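Metallo-beta-lactamase superfamily protein (Thermus thermophilus, PDB 2ZWR) binds two zinc ions in a metallo-beta-lactamase fold and probably acts as a hydrolase. Local coordinates at residues R2-T7 with Q41-I46; L72-H77 with P82-A87; G86-A91 with I98-L103; A131-E136 with L172-E177; G152-P157 with A163-L168. All coordinates share one frame; numbering follows the deposited sequence.

Overall arrangement
The contacts are spread over a two-sheet metallo-beta-lactamase fold and its outer helices. Contact 2 is the fully buried one, an aliphatic and tyrosine packing between an inner strand of the first sheet and helix 81-85. Contact 1 holds the outermost strand of that same sheet to the end of helix 33-43. Contact 3 shares Gly86 and Ala87 with contact 2 but lies nearer the surface and adds water and charged side chains. Contact 5 packs a side of helix 161-171, and contact 4 uses the loop that follows this helix. A methyl set over a ring face in CH-pi contact marks contacts 1 and 4; contact 5 pairs two rings, one from a loop whose start, Gly152, lies near the zinc site.

Contact 1. Residues R2-T7 with Q41-I46; sequences RVFPVT and QTTGLI
Phe4 on strand 2-8 and Thr43 at the end of helix 33-43 send their side chains at each other from opposite directions, so that a methyl group comes down on the flat of the ring. Thr43 CG2 stands 3.6 Å from the centroid of the Phe4 ring and only 12° off its normal, which meets the definition of a CH-pi contact. Its centring shows in the narrow spread of distances, Thr43 CG2 being 3.6 Å from Phe4 CD1 and 4.1 Å from Phe4 CE2. The torsion of Thr43 (chi1 58°) turns CG2 toward the strand, while OG1 accepts a weak hydrogen bond from Leu45 N (3.4 Å) and is hydrogen-bonded to Leu39 O. Gly44, with positive phi (73°), leaves the helical path, and the Leu45 side chain then crosses that of Phe4 at about a right angle. Its CD1 methyl lies 3.7 Å from Phe4 CE2, at an oblique position. Along the strand, Arg2 brings CZ to the edge of the Phe4 ring, in its plane, with Phe4 CE2 over one guanidinium face. The guanidinium charge is met elsewhere, through a salt bridge from NH1 to Glu19 on strand 13-20. Across the contact the attraction is therefore dispersion and CH-pi in kind: the threonine divides its work, methyl to the ring and hydroxyl to its own helix end.

Contact 2. Residues L72-H77 with P82-A87; sequences LPVYLH and PLYEGA
This is a buried apolar contact in which Tyr84 of helix 81-85 reaches across to Val74 and Leu76 on strand 74-76, an inner strand of the first mixed sheet. The alternation of the strand supports this reading: Val74 and Leu76 both direct their CB atoms at the helix. Tyr84 carries its CG anti to the backbone N (chi1 -178°), which stretches the ring away from its own helix and toward the strand. Leu76 packs at the root of that side chain, its CD2 methyl 3.6 Å from Tyr84 CB and 3.8 Å from Tyr84 CG. Val74 meets the far end from the opposite direction, with CG1 4.0 Å from Tyr84 OH and 4.2 Å from Tyr84 CE1. Both methyls stand obliquely to the ring. Tyr84 spans most of the gap and the two aliphatic side chains complete it, the nearest CA atoms, those of Leu76 and Tyr84, being 8.7 Å apart. Val63 of helix 63-70 touches both Val74 and Tyr84, and the side chain of Leu76 is about 6 Å from that of the zinc ligand His54. The hydroxyl of Tyr84 is hydrogen-bonded to the carbonyl oxygen of Pro102. The chemistry is accordingly split along one residue: the tyrosine gives its hydrocarbon part to aliphatic packing, while its buried polar tip is satisfied by a backbone carbonyl outside the pair.

Contact 3. Residues G86-A91 with I98-L103; sequences GADLAA and IPKPPL
Asp88 on helix 87-93 lays its carboxylate against the aliphatic start of Lys100; the torsions set the two side by side, and the 5.4 Å from Asp88 OD1 to Lys100 NZ rules out a salt bridge. In Asp88 the carboxylate carbon sits between the backbone N and the carbonyl carbon (chi1 60°), which leans it over the loop. OD2 then lies 3.7 Å from Lys100 CB, and OD1 the same 3.7 Å from Lys100 CG. Lys100 runs extended through its first three torsions and bends only at the last (chi4 -65°). Its ammonium makes a weak hydrogen bond to Glu85 O, and Asp88 OD2 has a long, weak ion pair with Arg92.

Ile98 is the main apolar partner. Its CB does not point at the helix, but chi1 of 55° swings CG1 back to within 3.7 Å of Ala91 CB. From there CD1 comes within 3.9 Å of Ala87 O, lying alongside the first turn. Pro101 adds its CG at 3.9 Å from Ala87 CB. A water joins the backbones: it donates to Asp88 O (2.7 Å) and accepts from Ile98 N (3.0 Å), bridging two polar atoms that do not meet directly.

The loop 98-103 thus runs between three helices on its way to strand 106-107. Helix 87-93 receives Ile98 and Pro101, helix 63-70 is touched by Pro99 and Pro102, and Tyr84 of helix 81-85 by Pro101 and Leu103. Phe57 and Val60, in the loop before helix 63-70, touch Ala91 and Ala87.

Contact 4. Residues A131-E136 with L172-E177; sequences AFYDPE and LSLPPE
Tyr133 on strand 130-134 of the second sheet meets Leu174 and Pro175 in the loop that completes a beta-alpha-beta crossover, from strand 139-143 through helix 161-171 to the parallel strand 179-182. Leu174 covers one face of the tyrosine ring. Its CD1 methyl lies 4.0 Å from the Tyr133 centroid and 11° off the normal, a CH-pi contact, while CD2 is 3.9 Å from Tyr133 CE2. Two methyls thus share one face, one over the centre and the other over the part that carries CE2 and CZ. The two side chains run antiparallel, one beside the other. Tyr133 holds its CG anti to the backbone N (chi1 180°), which takes the ring off the strand and toward the loop.

On the opposite face lies the chain itself: Pro135 N sits 3.9 Å above the plane of the Tyr133 ring, over its centre. The ring is therefore sandwiched between the amide nitrogen of Pro135 and a leucine from the crossover. At the phenol end, Tyr133 OH approaches Pro175 CD at 3.4 Å and Pro175 CG at 3.9 Å, an oblique approach to carbon atoms in which no polar bond is formed.

Around this ring, Gln118 and Leu120 on strand 117-121 touch Tyr133 from one neighbouring strand, and Val140 on strand 139-143 touches it from the other. In the turn between strands 130-134 and 139-143, Asp134 OD1 is hydrogen-bonded to Gly137 N and OD2 to Gln139 NE2. On the loop side, Pro175 O is hydrogen-bonded to Thr178 OG1 just ahead of strand 179-182.

Contact 5. Residues G152-P157 with A163-L168; sequences GRYDLP and ALFASL
Tyr154 and Leu164 are brought together by contrasting first torsions. That of the tyrosine (chi1 44°) sets CG between the backbone N and the carbonyl carbon, whereas the leucine (chi1 -180°) extends its CG away from its N and out from helix 161-171. They meet in the metallo-beta-lactamase fold beside the metal site, where loop 152-157 leads from strand 150-151 toward that helix. The two side chains cross at about a right angle, and a single methyl does the touching: Leu164 CD2 is 3.5 Å from Tyr154 CD1 and 3.8 Å from Tyr154 CB. The same methyl lies 3.5 Å from Gly152 O, a carbonyl oxygen that itself stands at the edge of the tyrosine ring, in its plane.

One residue further along the helix, Phe165 turns its edge to the face of Tyr154 in a T-shaped pair. The centroids of the Tyr154 and Phe165 rings are 6.0 Å apart, with the planes at 71°. The pair is loose at its nearest atoms, Tyr154 CE1 and Phe165 CE2, which stand 4.5 Å apart.

The loop also reaches the second shell of the zinc site, since Arg153 O is hydrogen-bonded to ND1 of the zinc ligand His125. The Arg153 side chain turns back on its own loop and forms a side-on salt bridge with Asp155. Arg153 NE meets Asp155 OD1 at 2.9 Å on a bent path, and Arg153 NH2 meets Asp155 OD2 at 3.0 Å on a nearly straight one.

Contact 1. Residues R2-T7 with Q41-I46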
# COMPACT_ATOMS: atom_id res chain seq x y z
N ARG A 2 -0.45 15.02 7.30
CA ARG A 2 -1.56 15.33 6.41
C ARG A 2 -1.63 14.20 5.38
O ARG A 2 -0.60 13.76 4.87
CB ARG A 2 -1.37 16.69 5.74
CG ARG A 2 -1.47 17.89 6.69
CD ARG A 2 -0.84 19.15 6.09
NE ARG A 2 -1.62 19.72 4.99
CZ ARG A 2 -1.10 20.38 3.95
NH1 ARG A 2 0.21 20.55 3.84
NH2 ARG A 2 -1.91 20.85 3.00
N VAL A 3 -2.85 13.75 5.08
CA VAL A 3 -3.06 12.56 4.25
C VAL A 3 -3.94 12.89 3.06
O VAL A 3 -5.07 13.35 3.24
CB VAL A 3 -3.71 11.39 5.07
CG1 VAL A 3 -3.93 10.15 4.19
CG2 VAL A 3 -2.86 11.05 6.30
N PHE A 4 -3.42 12.64 1.86
CA PHE A 4 -4.15 12.88 0.62
C PHE A 4 -4.34 11.60 -0.20
O PHE A 4 -3.42 11.15 -0.90
CB PHE A 4 -3.48 13.98 -0.20
CG PHE A 4 -3.40 15.30 0.52
CD1 PHE A 4 -4.42 16.23 0.42
CD2 PHE A 4 -2.29 15.61 1.31
CE1 PHE A 4 -4.34 17.45 1.09
CE2 PHE A 4 -2.21 16.83 1.98
CZ PHE A 4 -3.24 17.74 1.87
N PRO A 5 -5.54 10.99 -0.10
CA PRO A 5 -5.87 9.77 -0.83
C PRO A 5 -6.26 10.09 -2.26
O PRO A 5 -6.86 11.14 -2.53
CB PRO A 5 -7.09 9.21 -0.08
CG PRO A 5 -7.31 10.15 1.10
CD PRO A 5 -6.67 11.43 0.74
N VAL A 6 -5.95 9.17 -3.17
CA VAL A 6 -6.43 9.28 -4.54
C VAL A 6 -6.68 7.88 -5.10
O VAL A 6 -5.86 6.97 -4.93
CB VAL A 6 -5.48 10.12 -5.43
CG1 VAL A 6 -4.07 9.50 -5.49
CG2 VAL A 6 -6.09 10.34 -6.84
N THR A 7 -7.84 7.69 -5.73
CA THR A 7 -8.20 6.40 -6.29
C THR A 7 -7.72 6.32 -7.74
O THR A 7 -7.92 7.26 -8.52
CB THR A 7 -9.71 6.14 -6.15
OG1 THR A 7 -10.05 6.23 -4.77
CG2 THR A 7 -10.10 4.75 -6.66
N GLN A 41 0.80 18.95 -7.32
CA GLN A 41 0.61 20.38 -7.61
C GLN A 41 -0.41 21.05 -6.70
O GLN A 41 -0.16 22.13 -6.18
CB GLN A 41 0.23 20.60 -9.08
CG GLN A 41 1.27 20.10 -10.08
CD GLN A 41 2.62 20.78 -9.92
OE1 GLN A 41 2.69 21.97 -9.63
NE2 GLN A 41 3.70 20.01 -10.08
N THR A 42 -1.56 20.39 -6.51
CA THR A 42 -2.67 20.95 -5.74
C THR A 42 -2.39 20.92 -4.23
O THR A 42 -2.98 21.71 -3.47
CB THR A 42 -4.04 20.29 -6.08
OG1 THR A 42 -4.01 18.89 -5.79
CG2 THR A 42 -4.37 20.44 -7.56
N THR A 43 -1.50 20.04 -3.79
CA THR A 43 -1.13 19.94 -2.38
C THR A 43 0.16 20.69 -2.06
O THR A 43 0.40 21.04 -0.91
CB THR A 43 -0.97 18.46 -1.93
OG1 THR A 43 0.02 17.81 -2.74
CG2 THR A 43 -2.30 17.69 -2.03
N GLY A 44 1.00 20.91 -3.07
CA GLY A 44 2.33 21.50 -2.88
C GLY A 44 3.32 20.56 -2.23
O GLY A 44 4.33 21.00 -1.68
N LEU A 45 3.04 19.26 -2.29
CA LEU A 45 3.89 18.23 -1.67
C LEU A 45 4.62 17.38 -2.71
O LEU A 45 4.00 16.84 -3.62
CB LEU A 45 3.05 17.32 -0.76
CG LEU A 45 2.36 17.91 0.47
CD1 LEU A 45 1.43 16.88 1.08
CD2 LEU A 45 3.39 18.39 1.50
N ILE A 46 5.94 17.28 -2.57
CA ILE A 46 6.73 16.40 -3.43
C ILE A 46 7.22 15.20 -2.61
O ILE A 46 7.97 15.39 -1.65
CB ILE A 46 7.96 17.12 -4.06
CG1 ILE A 46 7.59 18.53 -4.56
CG2 ILE A 46 8.57 16.28 -5.18
CD1 ILE A 46 8.82 19.41 -4.82

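Contact 2. Residues L72-H77 with P82-A87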
# COMPACT_ATOMS: atom_id res chain seq x y z
N LEU A 72 12.86 8.69 -7.38
CA LEU A 72 12.32 8.27 -6.08
C LEU A 72 12.82 6.88 -5.71
O LEU A 72 12.74 5.96 -6.53
CB LEU A 72 10.78 8.28 -6.08
CG LEU A 72 10.04 9.61 -6.26
CD1 LEU A 72 8.55 9.40 -6.56
CD2 LEU A 72 10.22 10.50 -5.06
N PRO A 73 13.39 6.75 -4.50
CA PRO A 73 13.61 5.40 -3.99
C PRO A 73 12.28 4.69 -3.75
O PRO A 73 11.29 5.34 -3.38
CB PRO A 73 14.36 5.62 -2.67
CG PRO A 73 14.11 7.01 -2.28
CD PRO A 73 13.85 7.78 -3.56
N VAL A 74 12.27 3.38 -4.01
CA VAL A 74 11.09 2.55 -3.86
C VAL A 74 11.35 1.53 -2.77
O VAL A 74 12.29 0.75 -2.86
CB VAL A 74 10.72 1.81 -5.18
CG1 VAL A 74 9.50 0.93 -4.97
CG2 VAL A 74 10.45 2.82 -6.29
N TYR A 75 10.51 1.55 -1.73
CA TYR A 75 10.62 0.63 -0.61
C TYR A 75 9.61 -0.50 -0.75
O TYR A 75 8.40 -0.26 -0.89
CB TYR A 75 10.40 1.39 0.71
CG TYR A 75 11.56 2.28 1.09
CD1 TYR A 75 12.54 1.83 1.97
CD2 TYR A 75 11.70 3.56 0.54
CE1 TYR A 75 13.63 2.65 2.32
CE2 TYR A 75 12.77 4.38 0.86
CZ TYR A 75 13.73 3.91 1.75
OH TYR A 75 14.79 4.72 2.08
N LEU A 76 10.12 -1.73 -0.70
CA LEU A 76 9.28 -2.92 -0.81
C LEU A 76 9.87 -4.05 0.01
O LEU A 76 11.09 -4.22 0.04
CB LEU A 76 9.20 -3.38 -2.27
CG LEU A 76 8.41 -4.64 -2.62
CD1 LEU A 76 6.91 -4.37 -2.63
CD2 LEU A 76 8.89 -5.17 -3.96
N HIS A 77 9.00 -4.81 0.68
CA HIS A 77 9.43 -6.04 1.35
C HIS A 77 9.97 -7.03 0.29
O HIS A 77 9.30 -7.30 -0.72
CB HIS A 77 8.28 -6.66 2.13
CG HIS A 77 8.70 -7.67 3.15
ND1 HIS A 77 9.06 -8.96 2.82
CD2 HIS A 77 8.83 -7.57 4.50
CE1 HIS A 77 9.40 -9.61 3.92
NE2 HIS A 77 9.26 -8.80 4.95
N PRO A 82 9.40 -10.94 -6.45
CA PRO A 82 8.95 -11.68 -7.64
C PRO A 82 7.66 -11.12 -8.24
O PRO A 82 7.53 -11.06 -9.46
CB PRO A 82 8.74 -13.11 -7.10
CG PRO A 82 9.69 -13.19 -5.94
CD PRO A 82 9.55 -11.85 -5.29
N LEU A 83 6.73 -10.68 -7.38
CA LEU A 83 5.53 -10.01 -7.84
C LEU A 83 5.86 -8.69 -8.53
O LEU A 83 5.31 -8.37 -9.59
CB LEU A 83 4.56 -9.78 -6.68
CG LEU A 83 3.87 -10.97 -6.02
CD1 LEU A 83 3.08 -10.52 -4.80
CD2 LEU A 83 2.95 -11.71 -6.99
N TYR A 84 6.78 -7.94 -7.94
CA TYR A 84 7.16 -6.62 -8.43
C TYR A 84 7.80 -6.74 -9.81
O TYR A 84 7.46 -5.99 -10.72
CB TYR A 84 8.10 -5.96 -7.43
CG TYR A 84 8.56 -4.56 -7.74
CD1 TYR A 84 7.83 -3.45 -7.31
CD2 TYR A 84 9.75 -4.34 -8.43
CE1 TYR A 84 8.28 -2.15 -7.57
CE2 TYR A 84 10.20 -3.07 -8.70
CZ TYR A 84 9.47 -1.97 -8.26
OH TYR A 84 9.93 -0.71 -8.55
N GLU A 85 8.69 -7.71 -9.95
CA GLU A 85 9.44 -7.90 -11.18
C GLU A 85 8.59 -8.29 -12.39
O GLU A 85 8.90 -7.90 -13.51
CB GLU A 85 10.56 -8.92 -10.95
CG GLU A 85 11.65 -8.37 -10.03
CD GLU A 85 12.66 -9.42 -9.61
OE1 GLU A 85 12.25 -10.58 -9.35
OE2 GLU A 85 13.86 -9.07 -9.51
N GLY A 86 7.52 -9.05 -12.15
CA GLY A 86 6.62 -9.47 -13.21
C GLY A 86 5.28 -8.76 -13.26
O GLY A 86 4.38 -9.22 -13.95
N ALA A 87 5.16 -7.62 -12.57
CA ALA A 87 3.87 -6.94 -12.42
C ALA A 87 3.24 -6.54 -13.76
O ALA A 87 2.03 -6.61 -13.91
CB ALA A 87 3.99 -5.73 -11.51

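Contact 3. Residues G86-A91 with I98-L103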
# COMPACT_ATOMS: atom_id res chain seq x y z
N GLY A 86 7.52 -9.05 -12.15
CA GLY A 86 6.62 -9.47 -13.21
C GLY A 86 5.28 -8.76 -13.26
O GLY A 86 4.38 -9.22 -13.95
N ALA A 87 5.16 -7.62 -12.57
CA ALA A 87 3.87 -6.94 -12.42
C ALA A 87 3.24 -6.54 -13.76
O ALA A 87 2.03 -6.61 -13.91
CB ALA A 87 3.99 -5.73 -11.51
N ASP A 88 4.07 -6.11 -14.70
CA ASP A 88 3.59 -5.70 -16.01
C ASP A 88 3.05 -6.90 -16.79
O ASP A 88 2.08 -6.76 -17.53
CB ASP A 88 4.69 -4.97 -16.80
CG ASP A 88 5.93 -5.84 -17.02
OD1 ASP A 88 6.35 -6.57 -16.10
OD2 ASP A 88 6.49 -5.79 -18.13
N LEU A 89 3.66 -8.06 -16.61
CA LEU A 89 3.18 -9.32 -17.21
C LEU A 89 1.84 -9.74 -16.63
O LEU A 89 0.95 -10.17 -17.36
CB LEU A 89 4.20 -10.45 -17.01
CG LEU A 89 5.62 -10.26 -17.55
CD1 LEU A 89 6.45 -11.49 -17.21
CD2 LEU A 89 5.60 -10.03 -19.05
N ALA A 90 1.68 -9.60 -15.31
CA ALA A 90 0.41 -9.92 -14.67
C ALA A 90 -0.69 -8.98 -15.16
O ALA A 90 -1.78 -9.42 -15.50
CB ALA A 90 0.54 -9.87 -13.14
N ALA A 91 -0.40 -7.67 -15.21
CA ALA A 91 -1.35 -6.72 -15.77
C ALA A 91 -1.72 -7.12 -17.21
O ALA A 91 -2.90 -7.10 -17.59
CB ALA A 91 -0.80 -5.31 -15.72
N ILE A 98 0.75 -1.60 -18.14
CA ILE A 98 1.54 -0.75 -17.25
C ILE A 98 3.03 -0.83 -17.60
O ILE A 98 3.48 -1.84 -18.16
CB ILE A 98 1.29 -1.04 -15.72
CG1 ILE A 98 1.54 -2.52 -15.38
CG2 ILE A 98 -0.10 -0.60 -15.30
CD1 ILE A 98 1.97 -2.76 -13.93
N PRO A 99 3.80 0.23 -17.30
CA PRO A 99 5.25 0.11 -17.43
C PRO A 99 5.82 -0.80 -16.35
O PRO A 99 5.35 -0.79 -15.20
CB PRO A 99 5.74 1.55 -17.20
CG PRO A 99 4.67 2.18 -16.37
CD PRO A 99 3.39 1.58 -16.85
N LYS A 100 6.84 -1.56 -16.74
CA LYS A 100 7.55 -2.43 -15.81
C LYS A 100 8.14 -1.61 -14.67
O LYS A 100 8.84 -0.62 -14.91
CB LYS A 100 8.67 -3.19 -16.55
CG LYS A 100 9.31 -4.31 -15.72
CD LYS A 100 10.51 -4.92 -16.44
CE LYS A 100 10.94 -6.21 -15.77
NZ LYS A 100 11.45 -5.96 -14.40
N PRO A 101 7.83 -1.99 -13.43
CA PRO A 101 8.34 -1.28 -12.26
C PRO A 101 9.87 -1.37 -12.22
O PRO A 101 10.42 -2.45 -12.45
CB PRO A 101 7.69 -2.03 -11.09
CG PRO A 101 6.50 -2.71 -11.69
CD PRO A 101 6.96 -3.11 -13.04
N PRO A 102 10.56 -0.24 -11.96
CA PRO A 102 12.02 -0.16 -12.04
C PRO A 102 12.77 -0.76 -10.85
O PRO A 102 12.37 -0.61 -9.69
CB PRO A 102 12.28 1.36 -12.10
CG PRO A 102 11.16 1.95 -11.34
CD PRO A 102 9.96 1.06 -11.59
N LEU A 103 13.88 -1.42 -11.16
CA LEU A 103 14.81 -1.89 -10.14
C LEU A 103 16.03 -0.97 -10.08
O LEU A 103 16.36 -0.32 -11.07
CB LEU A 103 15.22 -3.32 -10.45
CG LEU A 103 14.08 -4.33 -10.28
CD1 LEU A 103 14.29 -5.53 -11.17
CD2 LEU A 103 13.92 -4.75 -8.82
O HOH W 1 0.99 -4.59 -18.60

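Contact 4. Residues A131-E136 with L172-E177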
# COMPACT_ATOMS: atom_id res chain seq x y z
N ALA A 131 2.14 -3.37 6.47
CA ALA A 131 1.37 -2.17 6.81
C ALA A 131 2.31 -1.13 7.38
O ALA A 131 3.30 -1.47 8.04
CB ALA A 131 0.26 -2.48 7.82
N PHE A 132 2.01 0.14 7.11
CA PHE A 132 2.75 1.26 7.65
C PHE A 132 1.95 1.87 8.77
O PHE A 132 0.91 2.49 8.53
CB PHE A 132 3.06 2.30 6.55
CG PHE A 132 3.82 1.72 5.40
CD1 PHE A 132 5.19 1.51 5.50
CD2 PHE A 132 3.16 1.35 4.22
CE1 PHE A 132 5.90 0.95 4.44
CE2 PHE A 132 3.85 0.81 3.16
CZ PHE A 132 5.23 0.59 3.27
N TYR A 133 2.45 1.69 9.99
CA TYR A 133 1.72 2.03 11.21
C TYR A 133 2.25 3.30 11.88
O TYR A 133 3.46 3.43 12.14
CB TYR A 133 1.72 0.83 12.19
CG TYR A 133 0.98 1.09 13.50
CD1 TYR A 133 -0.30 1.66 13.50
CD2 TYR A 133 1.55 0.75 14.73
CE1 TYR A 133 -0.97 1.91 14.69
CE2 TYR A 133 0.87 0.99 15.93
CZ TYR A 133 -0.39 1.57 15.90
OH TYR A 133 -1.08 1.82 17.07
N ASP A 134 1.34 4.23 12.15
CA ASP A 134 1.66 5.48 12.81
C ASP A 134 0.90 5.58 14.14
O ASP A 134 -0.22 6.11 14.19
CB ASP A 134 1.37 6.66 11.86
CG ASP A 134 1.27 8.00 12.58
OD1 ASP A 134 2.00 8.23 13.56
OD2 ASP A 134 0.44 8.82 12.15
N PRO A 135 1.50 5.06 15.23
CA PRO A 135 0.84 5.03 16.54
C PRO A 135 0.49 6.41 17.08
O PRO A 135 -0.53 6.56 17.76
CB PRO A 135 1.88 4.36 17.45
CG PRO A 135 3.18 4.46 16.72
CD PRO A 135 2.84 4.44 15.26
N GLU A 136 1.32 7.40 16.78
CA GLU A 136 1.13 8.75 17.30
C GLU A 136 -0.10 9.42 16.71
O GLU A 136 -0.86 10.08 17.43
CB GLU A 136 2.38 9.59 17.06
N LEU A 172 -5.81 -6.43 14.20
CA LEU A 172 -6.93 -6.11 15.08
C LEU A 172 -6.57 -6.04 16.57
O LEU A 172 -7.43 -5.77 17.40
CB LEU A 172 -8.09 -7.10 14.86
CG LEU A 172 -9.14 -6.74 13.79
CD1 LEU A 172 -9.91 -5.46 14.15
CD2 LEU A 172 -8.54 -6.64 12.40
N SER A 173 -5.29 -6.26 16.90
CA SER A 173 -4.80 -6.09 18.26
C SER A 173 -4.25 -4.67 18.51
O SER A 173 -3.96 -4.30 19.66
CB SER A 173 -3.75 -7.16 18.59
OG SER A 173 -2.46 -6.78 18.16
N LEU A 174 -4.10 -3.89 17.44
CA LEU A 174 -3.79 -2.47 17.56
C LEU A 174 -5.01 -1.70 18.11
O LEU A 174 -6.14 -2.20 18.03
CB LEU A 174 -3.34 -1.89 16.21
CG LEU A 174 -2.15 -2.54 15.49
CD1 LEU A 174 -1.92 -1.89 14.13
CD2 LEU A 174 -0.88 -2.49 16.34
N PRO A 175 -4.79 -0.49 18.66
CA PRO A 175 -5.89 0.28 19.24
C PRO A 175 -7.13 0.37 18.34
O PRO A 175 -6.99 0.57 17.14
CB PRO A 175 -5.26 1.66 19.46
CG PRO A 175 -3.85 1.36 19.73
CD PRO A 175 -3.51 0.23 18.78
N PRO A 176 -8.33 0.19 18.92
CA PRO A 176 -9.58 0.23 18.14
C PRO A 176 -9.83 1.56 17.42
O PRO A 176 -10.47 1.57 16.37
CB PRO A 176 -10.67 -0.02 19.20
CG PRO A 176 -10.03 0.37 20.50
CD PRO A 176 -8.60 -0.11 20.34
N GLU A 177 -9.31 2.66 17.97
CA GLU A 177 -9.45 4.00 17.35
C GLU A 177 -8.58 4.19 16.10
O GLU A 177 -8.73 5.18 15.40
CB GLU A 177 -9.14 5.12 18.35
CG GLU A 177 -7.70 5.17 18.85
CD GLU A 177 -7.49 4.37 20.13
OE1 GLU A 177 -8.22 3.39 20.36
OE2 GLU A 177 -6.58 4.71 20.91

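Contact 5. Residues G152-P157 with A163-L168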
# COMPACT_ATOMS: atom_id res chain seq x y z
N GLY A 152 -8.85 -8.59 2.24
CA GLY A 152 -8.15 -8.84 0.98
C GLY A 152 -8.45 -10.20 0.39
O GLY A 152 -8.62 -11.18 1.12
N ARG A 153 -8.53 -10.26 -0.94
CA ARG A 153 -8.61 -11.54 -1.66
C ARG A 153 -7.46 -12.45 -1.23
O ARG A 153 -6.33 -11.98 -1.00
CB ARG A 153 -8.54 -11.31 -3.17
CG ARG A 153 -9.77 -10.60 -3.75
CD ARG A 153 -9.64 -10.36 -5.25
NE ARG A 153 -9.78 -11.60 -6.01
CZ ARG A 153 -9.75 -11.68 -7.34
NH1 ARG A 153 -9.57 -10.60 -8.08
NH2 ARG A 153 -9.89 -12.86 -7.94
N TYR A 154 -7.75 -13.73 -1.08
CA TYR A 154 -6.71 -14.72 -0.80
C TYR A 154 -6.71 -15.80 -1.89
O TYR A 154 -6.45 -16.97 -1.63
CB TYR A 154 -6.82 -15.29 0.62
CG TYR A 154 -8.23 -15.66 1.06
CD1 TYR A 154 -9.13 -14.68 1.49
CD2 TYR A 154 -8.66 -16.98 1.04
CE1 TYR A 154 -10.43 -15.01 1.88
CE2 TYR A 154 -9.96 -17.33 1.44
CZ TYR A 154 -10.83 -16.34 1.86
OH TYR A 154 -12.12 -16.67 2.26
N ASP A 155 -6.99 -15.36 -3.12
CA ASP A 155 -6.96 -16.22 -4.30
C ASP A 155 -6.04 -15.66 -5.39
O ASP A 155 -6.01 -16.17 -6.51
CB ASP A 155 -8.39 -16.42 -4.86
CG ASP A 155 -9.02 -15.12 -5.37
OD1 ASP A 155 -8.55 -14.02 -5.02
OD2 ASP A 155 -10.02 -15.21 -6.13
N LEU A 156 -5.30 -14.60 -5.05
CA LEU A 156 -4.39 -13.95 -5.99
C LEU A 156 -2.98 -14.54 -5.91
O LEU A 156 -2.70 -15.36 -5.03
CB LEU A 156 -4.36 -12.44 -5.76
CG LEU A 156 -5.57 -11.63 -6.22
CD1 LEU A 156 -5.39 -10.15 -5.87
CD2 LEU A 156 -5.82 -11.82 -7.71
N PRO A 157 -2.09 -14.16 -6.87
CA PRO A 157 -0.69 -14.61 -6.83
C PRO A 157 0.01 -14.30 -5.50
O PRO A 157 0.02 -13.14 -5.03
CB PRO A 157 -0.04 -13.84 -7.99
CG PRO A 157 -1.15 -13.65 -8.95
CD PRO A 157 -2.35 -13.35 -8.07
N ALA A 163 -2.05 -17.46 6.53
CA ALA A 163 -1.23 -16.29 6.85
C ALA A 163 -2.13 -15.05 6.98
O ALA A 163 -1.96 -14.26 7.90
CB ALA A 163 -0.13 -16.08 5.81
N LEU A 164 -3.11 -14.92 6.08
CA LEU A 164 -3.99 -13.75 6.07
C LEU A 164 -4.75 -13.58 7.38
O LEU A 164 -4.78 -12.50 7.95
CB LEU A 164 -4.96 -13.77 4.87
CG LEU A 164 -5.95 -12.60 4.70
CD1 LEU A 164 -5.27 -11.28 4.38
CD2 LEU A 164 -6.91 -12.92 3.58
N PHE A 165 -5.35 -14.66 7.87
CA PHE A 165 -6.14 -14.56 9.09
C PHE A 165 -5.29 -14.36 10.34
O PHE A 165 -5.69 -13.65 11.26
CB PHE A 165 -7.18 -15.68 9.19
CG PHE A 165 -8.35 -15.48 8.25
CD1 PHE A 165 -9.38 -14.60 8.59
CD2 PHE A 165 -8.40 -16.14 7.02
CE1 PHE A 165 -10.45 -14.38 7.71
CE2 PHE A 165 -9.46 -15.93 6.14
CZ PHE A 165 -10.49 -15.05 6.49
N ALA A 166 -4.09 -14.93 10.34
CA ALA A 166 -3.10 -14.62 11.37
C ALA A 166 -2.68 -13.13 11.32
O ALA A 166 -2.57 -12.47 12.35
CB ALA A 166 -1.89 -15.53 11.25
N SER A 167 -2.47 -12.62 10.10
CA SER A 167 -2.13 -11.20 9.94
C SER A 167 -3.25 -10.28 10.43
O SER A 167 -2.98 -9.25 11.05
CB SER A 167 -1.77 -10.89 8.49
OG SER A 167 -0.49 -11.38 8.18
N LEU A 168 -4.49 -10.67 10.17
CA LEU A 168 -5.64 -9.86 10.57
C LEU A 168 -5.79 -9.84 12.09
O LEU A 168 -6.13 -8.80 12.66
CB LEU A 168 -6.92 -10.36 9.90
CG LEU A 168 -7.09 -10.14 8.39
CD1 LEU A 168 -8.21 -11.02 7.84
CD2 LEU A 168 -7.35 -8.67 8.05